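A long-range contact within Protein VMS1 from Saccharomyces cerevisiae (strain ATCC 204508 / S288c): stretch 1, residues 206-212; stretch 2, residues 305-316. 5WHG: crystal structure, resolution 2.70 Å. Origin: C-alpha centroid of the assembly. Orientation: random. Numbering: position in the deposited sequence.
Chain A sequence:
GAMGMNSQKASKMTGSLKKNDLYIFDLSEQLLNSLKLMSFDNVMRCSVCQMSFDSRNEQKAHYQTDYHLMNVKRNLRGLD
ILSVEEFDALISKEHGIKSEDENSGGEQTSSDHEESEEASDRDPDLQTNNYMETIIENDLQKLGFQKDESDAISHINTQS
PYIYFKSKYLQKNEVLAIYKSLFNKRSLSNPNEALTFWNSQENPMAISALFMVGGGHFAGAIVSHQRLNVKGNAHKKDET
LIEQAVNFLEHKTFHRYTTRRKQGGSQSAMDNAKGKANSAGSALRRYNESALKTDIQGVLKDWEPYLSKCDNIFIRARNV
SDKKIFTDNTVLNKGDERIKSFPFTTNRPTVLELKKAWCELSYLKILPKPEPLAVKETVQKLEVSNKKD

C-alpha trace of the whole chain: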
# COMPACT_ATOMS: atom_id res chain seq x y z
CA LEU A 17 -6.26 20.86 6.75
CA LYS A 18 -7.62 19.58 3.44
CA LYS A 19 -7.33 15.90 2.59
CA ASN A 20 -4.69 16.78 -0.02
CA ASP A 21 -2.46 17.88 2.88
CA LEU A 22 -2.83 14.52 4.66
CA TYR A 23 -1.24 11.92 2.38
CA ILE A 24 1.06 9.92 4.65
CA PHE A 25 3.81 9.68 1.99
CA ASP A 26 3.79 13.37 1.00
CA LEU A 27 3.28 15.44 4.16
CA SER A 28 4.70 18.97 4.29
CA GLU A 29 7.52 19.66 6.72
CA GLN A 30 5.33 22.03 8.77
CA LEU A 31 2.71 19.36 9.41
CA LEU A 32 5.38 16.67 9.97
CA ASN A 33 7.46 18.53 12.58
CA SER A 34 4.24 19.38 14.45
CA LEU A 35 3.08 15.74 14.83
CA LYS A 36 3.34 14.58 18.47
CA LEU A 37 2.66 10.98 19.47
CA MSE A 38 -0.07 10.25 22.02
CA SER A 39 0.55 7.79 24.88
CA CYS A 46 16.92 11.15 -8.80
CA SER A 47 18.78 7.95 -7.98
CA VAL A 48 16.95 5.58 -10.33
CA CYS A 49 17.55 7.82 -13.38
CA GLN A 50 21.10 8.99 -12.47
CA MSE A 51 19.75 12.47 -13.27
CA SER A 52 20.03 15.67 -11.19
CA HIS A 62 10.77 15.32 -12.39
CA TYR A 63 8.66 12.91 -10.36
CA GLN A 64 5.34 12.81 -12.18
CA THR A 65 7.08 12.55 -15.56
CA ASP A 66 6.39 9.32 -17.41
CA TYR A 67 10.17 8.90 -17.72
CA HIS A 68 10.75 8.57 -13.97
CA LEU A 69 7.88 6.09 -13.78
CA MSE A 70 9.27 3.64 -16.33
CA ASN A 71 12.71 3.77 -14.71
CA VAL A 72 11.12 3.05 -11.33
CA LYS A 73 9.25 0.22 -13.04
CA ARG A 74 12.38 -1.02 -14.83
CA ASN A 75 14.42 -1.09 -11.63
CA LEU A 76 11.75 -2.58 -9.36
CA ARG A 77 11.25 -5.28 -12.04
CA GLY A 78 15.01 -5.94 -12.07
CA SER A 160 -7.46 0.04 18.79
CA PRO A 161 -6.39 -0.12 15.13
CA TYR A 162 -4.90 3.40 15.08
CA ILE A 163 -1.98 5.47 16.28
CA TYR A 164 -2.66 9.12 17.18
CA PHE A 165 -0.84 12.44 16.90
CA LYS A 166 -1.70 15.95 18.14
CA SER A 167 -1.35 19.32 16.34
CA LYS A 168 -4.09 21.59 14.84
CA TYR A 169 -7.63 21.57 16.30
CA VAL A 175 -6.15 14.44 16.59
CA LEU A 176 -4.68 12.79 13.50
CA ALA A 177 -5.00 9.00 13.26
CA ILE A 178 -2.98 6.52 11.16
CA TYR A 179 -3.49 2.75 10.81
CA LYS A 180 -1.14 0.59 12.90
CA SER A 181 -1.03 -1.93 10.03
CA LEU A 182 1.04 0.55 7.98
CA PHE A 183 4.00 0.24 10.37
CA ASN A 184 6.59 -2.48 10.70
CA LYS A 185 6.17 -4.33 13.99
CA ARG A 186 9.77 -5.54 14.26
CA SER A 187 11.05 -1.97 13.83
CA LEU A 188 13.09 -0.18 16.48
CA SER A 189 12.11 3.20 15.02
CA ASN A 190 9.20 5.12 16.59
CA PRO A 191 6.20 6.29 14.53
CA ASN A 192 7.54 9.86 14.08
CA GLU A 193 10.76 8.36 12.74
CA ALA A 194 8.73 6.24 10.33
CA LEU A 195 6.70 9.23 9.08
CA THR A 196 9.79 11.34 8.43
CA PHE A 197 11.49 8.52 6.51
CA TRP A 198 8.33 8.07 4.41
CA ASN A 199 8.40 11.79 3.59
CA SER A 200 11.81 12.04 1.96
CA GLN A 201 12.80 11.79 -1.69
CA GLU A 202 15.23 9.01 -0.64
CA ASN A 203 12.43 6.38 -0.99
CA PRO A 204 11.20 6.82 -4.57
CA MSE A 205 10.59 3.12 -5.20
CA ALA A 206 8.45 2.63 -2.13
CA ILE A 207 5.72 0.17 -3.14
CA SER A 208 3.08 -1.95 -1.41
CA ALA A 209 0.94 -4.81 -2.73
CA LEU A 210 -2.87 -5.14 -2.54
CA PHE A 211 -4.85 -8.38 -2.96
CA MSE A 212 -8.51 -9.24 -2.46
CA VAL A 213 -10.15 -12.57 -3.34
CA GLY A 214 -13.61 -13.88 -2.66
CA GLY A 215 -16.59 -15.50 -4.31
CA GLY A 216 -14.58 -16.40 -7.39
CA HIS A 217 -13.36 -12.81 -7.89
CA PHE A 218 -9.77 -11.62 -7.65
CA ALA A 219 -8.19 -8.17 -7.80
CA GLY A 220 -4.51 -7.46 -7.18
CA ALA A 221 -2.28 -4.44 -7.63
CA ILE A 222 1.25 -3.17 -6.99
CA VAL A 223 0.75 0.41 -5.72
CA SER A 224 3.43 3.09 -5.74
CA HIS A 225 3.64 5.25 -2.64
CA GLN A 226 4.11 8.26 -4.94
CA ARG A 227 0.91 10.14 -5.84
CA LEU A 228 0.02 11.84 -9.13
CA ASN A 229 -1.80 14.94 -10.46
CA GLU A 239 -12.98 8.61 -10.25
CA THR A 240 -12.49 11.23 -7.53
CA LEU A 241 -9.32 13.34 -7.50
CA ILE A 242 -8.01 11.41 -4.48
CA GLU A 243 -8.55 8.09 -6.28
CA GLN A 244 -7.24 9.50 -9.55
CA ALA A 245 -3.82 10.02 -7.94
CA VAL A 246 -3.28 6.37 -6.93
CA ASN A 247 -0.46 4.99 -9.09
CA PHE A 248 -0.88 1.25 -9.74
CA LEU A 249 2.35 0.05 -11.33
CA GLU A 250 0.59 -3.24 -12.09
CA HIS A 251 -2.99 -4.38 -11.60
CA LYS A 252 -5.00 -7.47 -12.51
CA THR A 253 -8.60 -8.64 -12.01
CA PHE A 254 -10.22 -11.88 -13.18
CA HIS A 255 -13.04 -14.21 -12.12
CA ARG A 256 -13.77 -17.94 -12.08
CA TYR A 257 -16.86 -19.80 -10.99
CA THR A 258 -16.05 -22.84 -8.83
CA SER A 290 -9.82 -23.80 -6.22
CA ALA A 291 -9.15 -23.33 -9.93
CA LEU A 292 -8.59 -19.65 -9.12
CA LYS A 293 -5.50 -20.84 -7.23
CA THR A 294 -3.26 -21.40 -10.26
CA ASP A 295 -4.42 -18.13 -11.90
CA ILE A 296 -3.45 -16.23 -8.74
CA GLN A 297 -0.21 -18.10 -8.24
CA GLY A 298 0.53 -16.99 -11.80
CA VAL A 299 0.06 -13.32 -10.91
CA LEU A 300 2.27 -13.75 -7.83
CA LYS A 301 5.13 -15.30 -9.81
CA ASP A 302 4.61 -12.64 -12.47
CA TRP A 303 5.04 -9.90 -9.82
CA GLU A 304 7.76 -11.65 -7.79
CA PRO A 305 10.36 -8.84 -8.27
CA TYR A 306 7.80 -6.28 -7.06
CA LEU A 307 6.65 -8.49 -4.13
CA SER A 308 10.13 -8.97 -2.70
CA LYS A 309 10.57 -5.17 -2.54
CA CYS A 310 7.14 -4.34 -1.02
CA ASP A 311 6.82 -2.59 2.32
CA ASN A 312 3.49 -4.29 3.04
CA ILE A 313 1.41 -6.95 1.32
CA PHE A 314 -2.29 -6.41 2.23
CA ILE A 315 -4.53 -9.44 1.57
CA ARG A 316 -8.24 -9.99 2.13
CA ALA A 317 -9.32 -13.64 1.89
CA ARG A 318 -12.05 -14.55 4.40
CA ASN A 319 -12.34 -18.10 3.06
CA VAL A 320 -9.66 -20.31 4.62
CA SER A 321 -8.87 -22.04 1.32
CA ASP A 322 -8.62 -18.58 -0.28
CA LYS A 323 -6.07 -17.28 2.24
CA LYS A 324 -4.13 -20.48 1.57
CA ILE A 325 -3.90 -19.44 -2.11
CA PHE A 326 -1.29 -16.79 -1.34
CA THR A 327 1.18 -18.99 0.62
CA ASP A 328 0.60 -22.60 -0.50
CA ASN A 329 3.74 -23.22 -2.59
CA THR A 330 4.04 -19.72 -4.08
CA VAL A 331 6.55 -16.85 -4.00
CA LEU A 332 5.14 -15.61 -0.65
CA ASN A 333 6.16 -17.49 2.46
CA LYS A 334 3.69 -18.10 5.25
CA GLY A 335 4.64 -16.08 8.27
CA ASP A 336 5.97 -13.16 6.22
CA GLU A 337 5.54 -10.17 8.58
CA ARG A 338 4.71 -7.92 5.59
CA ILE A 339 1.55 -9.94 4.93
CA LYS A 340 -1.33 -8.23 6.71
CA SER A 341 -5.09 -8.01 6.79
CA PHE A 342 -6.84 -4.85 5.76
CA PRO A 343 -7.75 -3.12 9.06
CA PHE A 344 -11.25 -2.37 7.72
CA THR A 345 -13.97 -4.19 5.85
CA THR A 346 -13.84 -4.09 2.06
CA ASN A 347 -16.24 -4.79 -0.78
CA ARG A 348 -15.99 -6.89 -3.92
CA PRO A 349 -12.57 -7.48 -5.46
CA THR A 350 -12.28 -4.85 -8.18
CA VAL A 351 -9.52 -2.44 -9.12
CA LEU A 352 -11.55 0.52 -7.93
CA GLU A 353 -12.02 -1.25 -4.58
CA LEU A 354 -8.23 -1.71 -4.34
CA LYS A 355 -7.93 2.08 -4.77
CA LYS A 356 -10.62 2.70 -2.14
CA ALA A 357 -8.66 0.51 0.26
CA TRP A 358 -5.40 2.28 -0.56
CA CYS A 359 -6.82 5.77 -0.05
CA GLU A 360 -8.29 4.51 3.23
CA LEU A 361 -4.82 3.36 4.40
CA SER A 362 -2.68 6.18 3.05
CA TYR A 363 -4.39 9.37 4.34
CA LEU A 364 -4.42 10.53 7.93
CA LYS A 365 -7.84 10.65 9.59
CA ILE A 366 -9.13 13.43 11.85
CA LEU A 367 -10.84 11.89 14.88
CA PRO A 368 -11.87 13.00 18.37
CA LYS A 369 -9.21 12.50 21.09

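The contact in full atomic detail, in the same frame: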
# COMPACT_ATOMS: atom_id res chain seq x y z
N ALA A 206 9.39 3.15 -3.11
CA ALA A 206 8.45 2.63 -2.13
C ALA A 206 7.23 2.08 -2.85
O ALA A 206 6.58 2.80 -3.62
CB ALA A 206 8.05 3.73 -1.15
N ILE A 207 6.94 0.79 -2.63
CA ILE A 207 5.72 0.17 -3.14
C ILE A 207 5.12 -0.73 -2.07
O ILE A 207 5.81 -1.22 -1.17
CB ILE A 207 5.95 -0.67 -4.42
CG1 ILE A 207 6.96 -1.79 -4.15
CG2 ILE A 207 6.30 0.23 -5.62
CD1 ILE A 207 7.27 -2.66 -5.35
N SER A 208 3.80 -0.96 -2.19
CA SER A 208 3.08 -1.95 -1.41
C SER A 208 2.23 -2.77 -2.36
O SER A 208 1.93 -2.34 -3.49
CB SER A 208 2.20 -1.30 -0.33
OG SER A 208 2.98 -0.61 0.63
N ALA A 209 1.83 -3.97 -1.92
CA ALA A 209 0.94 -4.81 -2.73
C ALA A 209 -0.47 -4.85 -2.12
O ALA A 209 -0.65 -4.67 -0.92
CB ALA A 209 1.53 -6.22 -2.87
N LEU A 210 -1.47 -5.06 -2.98
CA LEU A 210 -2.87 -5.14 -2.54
C LEU A 210 -3.57 -6.30 -3.25
O LEU A 210 -3.55 -6.38 -4.48
CB LEU A 210 -3.62 -3.84 -2.80
CG LEU A 210 -2.98 -2.49 -2.40
CD1 LEU A 210 -3.77 -1.32 -3.01
CD2 LEU A 210 -2.96 -2.33 -0.93
N PHE A 211 -4.20 -7.17 -2.47
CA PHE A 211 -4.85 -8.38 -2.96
C PHE A 211 -6.18 -8.58 -2.23
O PHE A 211 -6.22 -8.54 -1.00
CB PHE A 211 -3.94 -9.60 -2.75
CG PHE A 211 -2.69 -9.58 -3.61
CD1 PHE A 211 -2.79 -9.77 -4.99
CD2 PHE A 211 -1.44 -9.36 -3.05
CE1 PHE A 211 -1.66 -9.75 -5.80
CE2 PHE A 211 -0.29 -9.35 -3.85
CZ PHE A 211 -0.40 -9.53 -5.23
N MSE A 212 -7.25 -8.77 -3.00
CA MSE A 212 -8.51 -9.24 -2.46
C MSE A 212 -9.06 -10.39 -3.30
O MSE A 212 -9.07 -10.31 -4.52
CB MSE A 212 -9.55 -8.13 -2.43
CG MSE A 212 -9.16 -6.89 -1.71
SE MSE A 212 -10.50 -5.51 -2.07
CE MSE A 212 -9.55 -3.96 -1.38
N PRO A 305 9.37 -9.89 -8.58
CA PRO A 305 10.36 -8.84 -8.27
C PRO A 305 9.76 -7.70 -7.47
O PRO A 305 10.40 -7.21 -6.53
CB PRO A 305 10.84 -8.37 -9.65
CG PRO A 305 10.50 -9.48 -10.57
CD PRO A 305 9.28 -10.14 -10.03
N TYR A 306 8.55 -7.27 -7.84
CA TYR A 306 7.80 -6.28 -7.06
C TYR A 306 7.54 -6.74 -5.62
O TYR A 306 7.71 -5.95 -4.68
CB TYR A 306 6.45 -5.99 -7.71
CG TYR A 306 6.47 -5.30 -9.04
CD1 TYR A 306 6.95 -4.01 -9.16
CD2 TYR A 306 5.95 -5.91 -10.16
CE1 TYR A 306 6.94 -3.35 -10.36
CE2 TYR A 306 5.93 -5.25 -11.37
CZ TYR A 306 6.43 -3.97 -11.46
OH TYR A 306 6.42 -3.30 -12.65
N LEU A 307 7.06 -7.99 -5.44
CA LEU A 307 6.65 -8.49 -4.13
C LEU A 307 7.82 -8.59 -3.15
O LEU A 307 7.64 -8.36 -1.95
CB LEU A 307 5.95 -9.85 -4.26
CG LEU A 307 4.57 -9.79 -4.95
CD1 LEU A 307 3.93 -11.18 -5.27
CD2 LEU A 307 3.60 -8.94 -4.14
N SER A 308 9.02 -8.88 -3.63
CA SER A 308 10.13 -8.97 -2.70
C SER A 308 10.62 -7.60 -2.24
O SER A 308 11.27 -7.51 -1.20
CB SER A 308 11.27 -9.78 -3.32
OG SER A 308 11.64 -9.18 -4.54
N LYS A 309 10.25 -6.54 -2.95
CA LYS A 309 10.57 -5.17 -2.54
C LYS A 309 9.41 -4.42 -1.88
O LYS A 309 9.53 -3.22 -1.63
CB LYS A 309 11.07 -4.36 -3.75
CG LYS A 309 12.21 -4.99 -4.52
CD LYS A 309 12.47 -4.22 -5.81
CE LYS A 309 13.77 -4.65 -6.49
NZ LYS A 309 13.63 -5.96 -7.19
N CYS A 310 8.28 -5.08 -1.59
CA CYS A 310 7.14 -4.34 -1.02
C CYS A 310 7.33 -4.09 0.46
O CYS A 310 7.78 -4.97 1.20
CB CYS A 310 5.83 -5.09 -1.23
SG CYS A 310 5.16 -4.90 -2.84
N ASP A 311 6.95 -2.88 0.90
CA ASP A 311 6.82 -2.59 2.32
C ASP A 311 5.82 -3.53 2.98
O ASP A 311 6.15 -4.29 3.89
CB ASP A 311 6.37 -1.13 2.52
CG ASP A 311 7.52 -0.13 2.48
OD1 ASP A 311 8.46 -0.29 1.66
OD2 ASP A 311 7.46 0.86 3.27
N ASN A 312 4.57 -3.47 2.52
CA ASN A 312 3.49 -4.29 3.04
C ASN A 312 2.80 -5.02 1.90
O ASN A 312 2.76 -4.55 0.76
CB ASN A 312 2.45 -3.44 3.79
CG ASN A 312 3.05 -2.73 4.99
OD1 ASN A 312 3.48 -3.35 5.96
ND2 ASN A 312 3.05 -1.42 4.93
N ILE A 313 2.26 -6.19 2.22
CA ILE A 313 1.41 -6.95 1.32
C ILE A 313 0.06 -7.15 2.03
O ILE A 313 -0.07 -8.02 2.90
CB ILE A 313 2.06 -8.28 0.92
CG1 ILE A 313 3.39 -7.99 0.20
CG2 ILE A 313 1.13 -9.06 0.03
CD1 ILE A 313 4.40 -9.16 0.17
N PHE A 314 -0.95 -6.35 1.65
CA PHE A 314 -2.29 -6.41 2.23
C PHE A 314 -3.17 -7.40 1.46
O PHE A 314 -3.34 -7.26 0.25
CB PHE A 314 -2.96 -5.03 2.24
CG PHE A 314 -2.35 -4.08 3.23
CD1 PHE A 314 -2.53 -4.27 4.60
CD2 PHE A 314 -1.59 -2.99 2.80
CE1 PHE A 314 -1.95 -3.40 5.52
CE2 PHE A 314 -1.02 -2.12 3.72
CZ PHE A 314 -1.19 -2.32 5.08
N ILE A 315 -3.73 -8.38 2.17
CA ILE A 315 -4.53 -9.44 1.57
C ILE A 315 -5.85 -9.56 2.31
O ILE A 315 -5.87 -9.66 3.54
CB ILE A 315 -3.80 -10.80 1.61
CG1 ILE A 315 -2.39 -10.67 1.09
CG2 ILE A 315 -4.55 -11.84 0.77
CD1 ILE A 315 -1.75 -12.03 0.82
N ARG A 316 -6.95 -9.58 1.57
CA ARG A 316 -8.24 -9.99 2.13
C ARG A 316 -8.67 -11.30 1.49
O ARG A 316 -8.89 -11.37 0.27
CB ARG A 316 -9.36 -8.96 1.95
CG ARG A 316 -10.68 -9.64 2.37
CD ARG A 316 -11.84 -8.74 2.69
NE ARG A 316 -12.40 -8.04 1.52
CZ ARG A 316 -12.88 -8.62 0.42
NH1 ARG A 316 -12.88 -9.94 0.25
NH2 ARG A 316 -13.36 -7.85 -0.55
O HOH W 1 9.14 -0.62 -1.05

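The contact is held together by a ladder of five backbone hydrogen bonds that joins the two stretches as parallel neighbours. It begins where Asp311 N donates to Ile207 O (2.9 Å) and continues with Ala209 N to Asn312 O (2.9 Å), Phe314 N to Ala209 O (3.1 Å), Phe211 N to Phe314 O (2.9 Å) and Arg316 N to Phe211 O (2.9 Å). On the first strand the odd-numbered residues, Ile207, Ala209 and Phe211, supply all the bonding groups, as expected of a parallel pair in which alternate residues turn their amide and carbonyl groups to the partner. The strand axes run only 7° apart, and Ala209, Leu210, Phe211 and Met212 pair in register with Ile313, Phe314, Ile315 and Arg316.

CA-H...O contacts supplement the ladder. Phe211 O, which accepts from Arg316 N, also lies 3.2 Å from Ile315 CA, and Phe314 O lies 3.5 Å from Leu210 CA. At the start of the contact a water bridges the stretches: it accepts from Ile207 N (3.1 Å from the water O) and lies 2.7 Å from Lys309 O and 2.8 Å from Asp311 OD1. The backbone amide of Ile207 is thereby linked to the turn that follows the helix. Lys309 N donates back to Tyr306 O of the helix (3.1 Å), tying the start of the turn to the helix.

Because side chains alternate along paired strands, the packing divides between two faces of the sheet. On the face carrying Ala209, Phe211, Ile313 and Ile315, the small Ala209 side chain admits close neighbours: its CB lies 3.6 Å from Leu307 CD2, 3.9 Å from Cys310 SG and 4.0 Å from Ile313 CG1. Leu307 thus brings the helix against the strand. The same Leu307 CD2 meets the edge of the Phe211 ring, 3.9 Å from Phe211 CE2, and Ile313 CG2 also approaches that edge, 4.0 Å from Phe211 CD2.

On the other face, Leu210 CD2 packs 4.0 Å from Phe314 CD2. Farther along, Met212, present as selenomethionine, lies beside Arg316; its CB sits over one face of the guanidinium, and its SE is 4.0 Å from Arg316 NH2.

Ile207 has the largest area covered by the opposing stretch. Its CB points sideways, but the p, t rotamer brings the side-chain end nearer to the second stretch, placing Ile207 CD1 3.4 Å from Tyr306 O and, at the edge of the tyrosine ring, 4.1 Å from Tyr306 CD1. Ile207 CG1 also packs 3.8 Å from Cys310 SG, so this one residue touches both the helix and the turn after it.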